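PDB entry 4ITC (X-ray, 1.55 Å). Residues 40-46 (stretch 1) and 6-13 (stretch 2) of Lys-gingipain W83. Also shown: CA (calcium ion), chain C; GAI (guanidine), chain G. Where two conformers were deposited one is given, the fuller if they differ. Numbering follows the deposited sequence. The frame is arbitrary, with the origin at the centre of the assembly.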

ATOM      1  N   ASN A  40     -14.770  -2.969   0.088  1.00 13.12           N
ATOM      2  CA  ASN A  40     -15.854  -3.834   0.556  1.00 13.48           C
ATOM      3  C   ASN A  40     -15.763  -4.105   2.044  1.00 13.63           C
ATOM      4  O   ASN A  40     -16.012  -5.216   2.512  1.00 14.14           O
ATOM      5  CB  ASN A  40     -15.881  -5.131  -0.280  1.00 14.52           C
ATOM      6  CG  ASN A  40     -17.108  -6.008  -0.010  1.00 16.90           C
ATOM      7  OD1 ASN A  40     -17.048  -7.258  -0.128  1.00 19.56           O
ATOM      8  ND2 ASN A  40     -18.201  -5.381   0.356  1.00 15.84           N
ATOM      9  N   SER A  41     -15.381  -3.076   2.789  1.00 12.14           N
ATOM     10  CA  SER A  41     -15.059  -3.178   4.201  1.00 13.03           C
ATOM     11  C   SER A  41     -14.822  -1.791   4.786  1.00 13.29           C
ATOM     12  O   SER A  41     -14.615  -0.859   4.063  1.00 14.68           O
ATOM     13  CB  SER A  41     -13.859  -4.079   4.426  1.00 12.79           C
ATOM     14  OG  SER A  41     -12.663  -3.517   3.902  1.00 12.28           O
ATOM     15  N   ASN A  42     -14.761  -1.740   6.120  0.50 14.54           N
ATOM     16  CA  ASN A  42     -14.731  -0.519   6.919  0.50 14.43           C
ATOM     17  C   ASN A  42     -13.340   0.130   7.095  0.50 13.11           C
ATOM     18  O   ASN A  42     -13.203   1.334   7.344  0.50 12.85           O
ATOM     19  CB  ASN A  42     -15.251  -0.908   8.313  0.50 15.84           C
ATOM     20  CG  ASN A  42     -15.665   0.289   9.154  0.50 17.20           C
ATOM     21  OD1 ASN A  42     -16.587   1.018   8.784  0.50 19.63           O
ATOM     22  ND2 ASN A  42     -15.024   0.466  10.309  0.50 18.42           N
ATOM     23  N   GLY A  43     -12.323  -0.702   7.053  1.00 11.37           N
ATOM     24  CA  GLY A  43     -10.951  -0.308   7.366  1.00 10.96           C
ATOM     25  C   GLY A  43      -9.952  -0.606   6.270  1.00 10.58           C
ATOM     26  O   GLY A  43     -10.116  -1.530   5.482  1.00 10.60           O
ATOM     27  N   CYS A  44      -8.940   0.244   6.194  1.00  9.88           N
ATOM     28  CA  CYS A  44      -7.829   0.051   5.249  1.00  9.52           C
ATOM     29  C   CYS A  44      -6.614   0.770   5.786  1.00  8.99           C
ATOM     30  O   CYS A  44      -6.614   1.183   6.945  1.00  9.18           O
ATOM     31  CB  CYS A  44      -8.185   0.559   3.881  1.00 10.34           C
ATOM     32  SG  CYS A  44      -8.426   2.332   3.717  1.00 11.63           S
ATOM     33  N   VAL A  45      -5.550   0.878   4.976  1.00  8.43           N
ATOM     34  CA  VAL A  45      -4.426   1.725   5.311  1.00  8.06           C
ATOM     35  C   VAL A  45      -4.201   2.717   4.181  1.00  7.67           C
ATOM     36  O   VAL A  45      -4.606   2.500   3.058  1.00  7.66           O
ATOM     37  CB  VAL A  45      -3.126   0.919   5.563  1.00  8.71           C
ATOM     38  CG1 VAL A  45      -3.326   0.041   6.785  1.00  9.70           C
ATOM     39  CG2 VAL A  45      -2.744   0.099   4.361  1.00  8.65           C
ATOM     40  N   TYR A  46      -3.556   3.828   4.529  1.00  7.34           N
ATOM     41  CA  TYR A  46      -3.300   4.867   3.551  1.00  7.92           C
ATOM     42  C   TYR A  46      -2.010   5.606   3.858  1.00  7.53           C
ATOM     43  O   TYR A  46      -1.482   5.576   4.983  1.00  7.03           O
ATOM     44  CB  TYR A  46      -4.450   5.857   3.468  1.00  7.92           C
ATOM     45  CG  TYR A  46      -4.575   6.777   4.657  1.00  8.38           C
ATOM     46  CD1 TYR A  46      -5.179   6.345   5.835  1.00  9.65           C
ATOM     47  CD2 TYR A  46      -4.124   8.068   4.598  1.00  9.32           C
ATOM     48  CE1 TYR A  46      -5.327   7.188   6.895  1.00 10.30           C
ATOM     49  CE2 TYR A  46      -4.258   8.938   5.671  1.00 10.21           C
ATOM     50  CZ  TYR A  46      -4.857   8.485   6.832  1.00 11.69           C
ATOM     51  OH  TYR A  46      -5.003   9.354   7.920  1.00 14.77           O
TER
HETATM   52 CA    CA C1202     -10.429  -3.740   4.862  1.00  9.25          CA
HETATM   53  C   GAI G1206       2.855  -0.538  12.915  1.00 34.23           C
HETATM   54  N1  GAI G1206       4.024  -0.597  12.441  1.00 31.82           N
HETATM   55  N2  GAI G1206       2.211  -1.627  13.329  1.00 31.41           N
HETATM   56  N3  GAI G1206       2.253   0.650  13.012  1.00 34.73           N
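Stretch 2 (6-13) ESFENGIP

Stretch 2 lies against stretch 1 as an irregular segment, with Phe8 at positive phi (55/35), beside the loop 40-42 and the strand that begins at Gly43. The register follows from the CA pairs: Gly43 CA to Glu9 CA is 4.3 Å and Cys44 CA to Phe8 CA is 5.1 Å, so the sequences run in opposite senses here. Gly43 permits this approach: an ideal CB would lie 2.3 Å from Phe8 O.

Calcium ties the two together. The calcium ion CA binds Ser7 O at 2.4 Å and Glu9 OE2 at 2.3 Å from stretch 2, Ser41 OG at 2.4 Å and Gly43 O at 2.3 Å from stretch 1, and three atoms elsewhere in the structure. The 3.0 Å between Glu9 OE2 and Ser41 OG therefore reflects shared coordination. Glu9, with all three chi angles near -60°, also brings OE1 to Asn42 N (3.1 Å) and Gly43 N (3.0 Å); N-H...O angles of 129° and 127° make both hydrogen bonds weak. Water 2 donates to Glu9 OE1 (3.0 Å) and Glu9 O (2.7 Å) and accepts from Asn42 ND2 (2.8 Å).

Cys44 N lies 3.6 Å from Phe8 O without a hydrogen bond; water 1 lies 2.7 Å from Phe8 O and 2.9 Å from Cys44 O, within hydrogen-bonding distance of both. Phe8 N donates to Glu6 OE2 (2.8 Å, 146°). Beyond these polar contacts, Val45 CG1 sits over the Phe8 ring, 3.5 Å from Phe8 CD1, and meets Ile12 CG1 at 3.6 Å.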

ATOM      1  N   GLU A   6      -4.892 -10.099   5.708  1.00 12.22           N
ATOM      2  CA  GLU A   6      -5.036  -8.937   6.558  1.00 11.75           C
ATOM      3  C   GLU A   6      -5.978  -7.932   5.947  1.00 11.08           C
ATOM      4  O   GLU A   6      -5.764  -7.398   4.860  1.00 10.52           O
ATOM      5  CB  GLU A   6      -3.707  -8.278   6.884  1.00 11.33           C
ATOM      6  CG  GLU A   6      -3.842  -7.060   7.800  1.00 10.87           C
ATOM      7  CD  GLU A   6      -4.587  -7.355   9.112  1.00 11.54           C
ATOM      8  OE1 GLU A   6      -4.110  -8.272   9.841  1.00 12.26           O
ATOM      9  OE2 GLU A   6      -5.611  -6.694   9.443  1.00 11.18           O
ATOM     10  N   SER A   7      -7.089  -7.710   6.681  1.00 11.00           N
ATOM     11  CA  SER A   7      -8.138  -6.827   6.238  1.00 11.06           C
ATOM     12  C   SER A   7      -8.066  -5.420   6.783  1.00  9.58           C
ATOM     13  O   SER A   7      -8.817  -4.528   6.377  1.00 10.45           O
ATOM     14  CB  SER A   7      -9.506  -7.444   6.583  1.00 11.14           C
ATOM     15  OG  SER A   7      -9.743  -8.620   5.825  1.00 13.27           O
ATOM     16  N   PHE A   8      -7.159  -5.179   7.723  1.00  9.65           N
ATOM     17  CA  PHE A   8      -6.994  -3.868   8.330  1.00 10.51           C
ATOM     18  C   PHE A   8      -8.269  -3.265   8.944  1.00 11.24           C
ATOM     19  O   PHE A   8      -8.459  -2.046   8.919  1.00 12.38           O
ATOM     20  CB  PHE A   8      -6.364  -2.881   7.321  1.00 11.17           C
ATOM     21  CG  PHE A   8      -5.028  -3.313   6.829  1.00 11.26           C
ATOM     22  CD1 PHE A   8      -3.931  -3.316   7.671  1.00 11.18           C
ATOM     23  CD2 PHE A   8      -4.858  -3.695   5.506  1.00 12.02           C
ATOM     24  CE1 PHE A   8      -2.660  -3.734   7.235  1.00 11.94           C
ATOM     25  CE2 PHE A   8      -3.614  -4.109   5.083  1.00 12.71           C
ATOM     26  CZ  PHE A   8      -2.529  -4.148   5.928  1.00 12.06           C
ATOM     27  N   GLU A   9      -9.110  -4.100   9.513  1.00 11.20           N
ATOM     28  CA  GLU A   9     -10.359  -3.618  10.080  1.00 12.04           C
ATOM     29  C   GLU A   9     -10.129  -2.978  11.431  1.00 12.00           C
ATOM     30  O   GLU A   9     -10.961  -2.186  11.909  1.00 13.45           O
ATOM     31  CB  GLU A   9     -11.412  -4.740  10.149  1.00 12.34           C
ATOM     32  CG  GLU A   9     -11.787  -5.273   8.772  1.00 12.84           C
ATOM     33  CD  GLU A   9     -12.227  -4.182   7.828  1.00 14.45           C
ATOM     34  OE1 GLU A   9     -13.119  -3.386   8.204  1.00 17.13           O
ATOM     35  OE2 GLU A   9     -11.728  -4.109   6.674  1.00 14.41           O
ATOM     36  N   ASN A  10      -9.015  -3.316  12.072  1.00 12.57           N
ATOM     37  CA  ASN A  10      -8.630  -2.724  13.351  1.00 12.45           C
ATOM     38  C   ASN A  10      -7.208  -2.201  13.347  1.00 12.69           C
ATOM     39  O   ASN A  10      -6.423  -2.419  14.262  1.00 13.33           O
ATOM     40  CB  ASN A  10      -8.884  -3.738  14.471  1.00 13.12           C
ATOM     41  CG  ASN A  10     -10.363  -3.953  14.686  1.00 13.71           C
ATOM     42  OD1 ASN A  10     -10.936  -4.959  14.272  1.00 15.77           O
ATOM     43  ND2 ASN A  10     -10.976  -2.974  15.259  1.00 14.11           N
ATOM     44  N   GLY A  11      -6.853  -1.509  12.270  1.00 12.66           N
ATOM     45  CA  GLY A  11      -5.581  -0.847  12.209  1.00 12.48           C
ATOM     46  C   GLY A  11      -4.469  -1.771  11.722  1.00 10.67           C
ATOM     47  O   GLY A  11      -4.695  -2.840  11.185  1.00 10.80           O
ATOM     48  N   ILE A  12      -3.251  -1.290  11.922  1.00 11.67           N
ATOM     49  CA  ILE A  12      -2.056  -2.010  11.511  1.00 10.89           C
ATOM     50  C   ILE A  12      -1.532  -2.809  12.712  1.00 10.71           C
ATOM     51  O   ILE A  12      -1.107  -2.232  13.715  1.00 10.72           O
ATOM     52  CB  ILE A  12      -0.974  -1.041  11.037  1.00 11.74           C
ATOM     53  CG1 ILE A  12      -1.514  -0.158   9.895  1.00 12.71           C
ATOM     54  CG2 ILE A  12       0.260  -1.837  10.585  1.00 12.01           C
ATOM     55  CD1 ILE A  12      -0.583   0.954   9.496  1.00 13.74           C
ATOM     56  N   PRO A  13      -1.543  -4.144  12.606  1.00 10.36           N
ATOM     57  CA  PRO A  13      -1.042  -4.916  13.743  1.00 10.37           C
ATOM     58  C   PRO A  13       0.427  -4.656  14.032  1.00 10.34           C
ATOM     59  O   PRO A  13       1.199  -4.367  13.108  1.00 10.24           O
ATOM     60  CB  PRO A  13      -1.286  -6.358  13.336  1.00 10.38           C
ATOM     61  CG  PRO A  13      -2.272  -6.324  12.242  1.00 10.43           C
ATOM     62  CD  PRO A  13      -2.108  -5.005  11.554  1.00 10.83           C
TER
HETATM   63  O   HOH W   1      -7.501   0.342   9.577  1.00 17.85           O
HETATM   64  O   HOH W   2     -13.308  -1.684  10.667  1.00 29.52           O